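Long-range contact in esterase YbfF (Escherichia coli, PDB 3BF7), which probably hydrolyses ester or thioester substrates, as an alpha/beta-hydrolase-fold enzyme with a helical cap: residues Ser17-Val22 against His43-Val48. The protein carries 1 engineered substitution. Numbering follows the deposited sequence.
Sequences SPIVLV and HNIIQV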
loop_
_atom_site.group_PDB
_atom_site.type_symbol
_atom_site.label_atom_id
_atom_site.label_comp_id
_atom_site.label_asym_id
_atom_site.label_seq_id
_atom_site.Cartn_x
_atom_site.Cartn_y
_atom_site.Cartn_z
ATOM N N SER A 17 -8.089 -1.924 18.359
ATOM C CA SER A 17 -6.935 -2.675 17.895
ATOM C C SER A 17 -6.013 -1.677 17.208
ATOM O O SER A 17 -6.475 -0.680 16.654
ATOM C CB SER A 17 -7.351 -3.740 16.876
ATOM O OG SER A 17 -8.260 -4.673 17.431
ATOM N N PRO A 18 -4.697 -1.915 17.257
ATOM C CA PRO A 18 -3.777 -0.986 16.600
ATOM C C PRO A 18 -3.989 -1.090 15.092
ATOM O O PRO A 18 -4.525 -2.088 14.609
ATOM C CB PRO A 18 -2.405 -1.496 17.032
ATOM C CG PRO A 18 -2.638 -2.972 17.187
ATOM C CD PRO A 18 -3.965 -3.019 17.901
ATOM N N ILE A 19 -3.578 -0.061 14.361
ATOM C CA ILE A 19 -3.718 -0.047 12.911
ATOM C C ILE A 19 -2.360 0.004 12.224
ATOM O O ILE A 19 -1.531 0.861 12.525
ATOM C CB ILE A 19 -4.560 1.165 12.435
ATOM C CG1 ILE A 19 -6.000 1.030 12.945
ATOM C CG2 ILE A 19 -4.527 1.264 10.908
ATOM C CD1 ILE A 19 -6.899 2.200 12.583
ATOM N N VAL A 20 -2.144 -0.937 11.311
ATOM C CA VAL A 20 -0.912 -1.012 10.535
ATOM C C VAL A 20 -1.252 -0.524 9.129
ATOM O O VAL A 20 -2.184 -1.031 8.504
ATOM C CB VAL A 20 -0.382 -2.464 10.460
ATOM C CG1 VAL A 20 0.862 -2.525 9.581
ATOM C CG2 VAL A 20 -0.071 -2.976 11.860
ATOM N N LEU A 21 -0.500 0.464 8.650
ATOM C CA LEU A 21 -0.704 1.051 7.326
ATOM C C LEU A 21 0.403 0.577 6.392
ATOM O O LEU A 21 1.589 0.677 6.726
ATOM C CB LEU A 21 -0.687 2.578 7.432
ATOM C CG LEU A 21 -1.753 3.187 8.343
ATOM C CD1 LEU A 21 -1.398 4.630 8.653
ATOM C CD2 LEU A 21 -3.116 3.094 7.684
ATOM N N VAL A 22 0.008 0.086 5.219
ATOM C CA VAL A 22 0.947 -0.458 4.240
ATOM C C VAL A 22 0.803 0.206 2.867
ATOM O O VAL A 22 -0.229 0.078 2.207
ATOM C CB VAL A 22 0.734 -1.988 4.090
ATOM C CG1 VAL A 22 1.891 -2.605 3.323
ATOM C CG2 VAL A 22 0.582 -2.633 5.463
ATOM N N HIS A 43 -6.180 5.388 17.972
ATOM C CA HIS A 43 -5.553 4.090 17.708
ATOM C C HIS A 43 -4.044 4.207 17.757
ATOM O O HIS A 43 -3.490 5.257 17.443
ATOM C CB HIS A 43 -5.850 3.558 16.298
ATOM C CG HIS A 43 -7.298 3.398 15.978
ATOM N ND1 HIS A 43 -8.096 4.453 15.599
ATOM C CD2 HIS A 43 -8.082 2.295 15.931
ATOM C CE1 HIS A 43 -9.311 4.008 15.330
ATOM N NE2 HIS A 43 -9.328 2.701 15.523
ATOM N N ASN A 44 -3.378 3.122 18.141
ATOM C CA ASN A 44 -1.927 3.114 18.082
ATOM C C ASN A 44 -1.733 2.884 16.586
ATOM O O ASN A 44 -2.485 2.118 15.974
ATOM C CB ASN A 44 -1.323 1.944 18.861
ATOM C CG ASN A 44 -1.338 2.170 20.357
ATOM O OD1 ASN A 44 -1.447 3.305 20.823
ATOM N ND2 ASN A 44 -1.209 1.092 21.118
ATOM N N ILE A 45 -0.751 3.552 15.995
ATOM C CA ILE A 45 -0.499 3.426 14.566
ATOM C C ILE A 45 0.893 2.893 14.274
ATOM O O ILE A 45 1.855 3.221 14.971
ATOM C CB ILE A 45 -0.626 4.796 13.858
ATOM C CG1 ILE A 45 -2.017 5.389 14.095
ATOM C CG2 ILE A 45 -0.335 4.645 12.371
ATOM C CD1 ILE A 45 -3.149 4.559 13.550
ATOM N N ILE A 46 0.987 2.063 13.240
ATOM C CA ILE A 46 2.262 1.517 12.798
ATOM C C ILE A 46 2.326 1.704 11.284
ATOM O O ILE A 46 1.537 1.111 10.542
ATOM C CB ILE A 46 2.414 0.007 13.109
ATOM C CG1 ILE A 46 2.319 -0.246 14.618
ATOM C CG2 ILE A 46 3.755 -0.495 12.579
ATOM C CD1 ILE A 46 0.903 -0.303 15.147
ATOM N N GLN A 47 3.240 2.552 10.832
ATOM C CA GLN A 47 3.428 2.796 9.407
ATOM C C GLN A 47 4.673 2.020 9.001
ATOM O O GLN A 47 5.745 2.234 9.562
ATOM C CB GLN A 47 3.625 4.290 9.146
ATOM C CG GLN A 47 2.369 5.122 9.377
ATOM C CD GLN A 47 2.645 6.610 9.452
ATOM O OE1 GLN A 47 2.526 7.220 10.515
ATOM N NE2 GLN A 47 3.016 7.202 8.325
ATOM N N VAL A 48 4.544 1.120 8.034
ATOM C CA VAL A 48 5.684 0.316 7.616
ATOM C C VAL A 48 6.228 0.647 6.240
ATOM O O VAL A 48 5.523 1.182 5.379
ATOM C CB VAL A 48 5.332 -1.203 7.582
ATOM C CG1 VAL A 48 4.614 -1.605 8.849
ATOM C CG2 VAL A 48 4.479 -1.529 6.352
HETATM O O HOH W 1 3.060 2.086 4.857
#
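Strands 19-22 and 45-48 run parallel in the central sheet of the alpha/beta-hydrolase fold, joined through helix 33-39 as a beta-alpha-beta unit. The tight part is the run from Ile19 to Leu21. Ile19 N donates a hydrogen bond to Asn44 O (2.9 Å), Ile46 N to Ile19 O and Leu21 N to Ile46 O, each donor lying nearly along the C=O axis. A CA-H...O contact from Val20 CA to Ile46 O (3.2 Å) gives that carbonyl a second partner. On the face covered by helix 33-39, the Leu21 CD1 methyl lies equally near Ile45 CG2 and Gln47 CG, while Ile45 CD1 folds back to 3.8 Å from Ile19 CB, its chi2 of -62° turning the chain end toward the neighbouring strand. On the other face, packed against helix 64-78, the Val20 and Val48 side chains cross obliquely, with CG1 to CG1 at 3.9 Å, and Ile46 CD1 reaches Pro18 CB. At the N-terminal end, Ile19 runs out with CD1 anti to CA (chi2 178°) and sets this methyl over one face of the His43 imidazole, 3.6 Å from the ring centroid, a CH-pi contact. Ser17 O lies in the ring plane at the edge, 3.5 Å from His43 CD2, and ND1 is hydrogen-bonded to Leu39 O. An alanine in place of His43 would lack the ring and its bond to Leu39 O, and would probably leave the packing over Ile19 CD1 looser. The C-terminal end is looser: Val48 N to Leu21 O stretches to 3.3 Å, though still straight (176°), and the strands spread enough for a water to donate to both Leu21 O and Val48 O. The chemistry thus implies a pairing fixed by buried backbone bonds and branched aliphatic side chains, with one water added where the strands diverge.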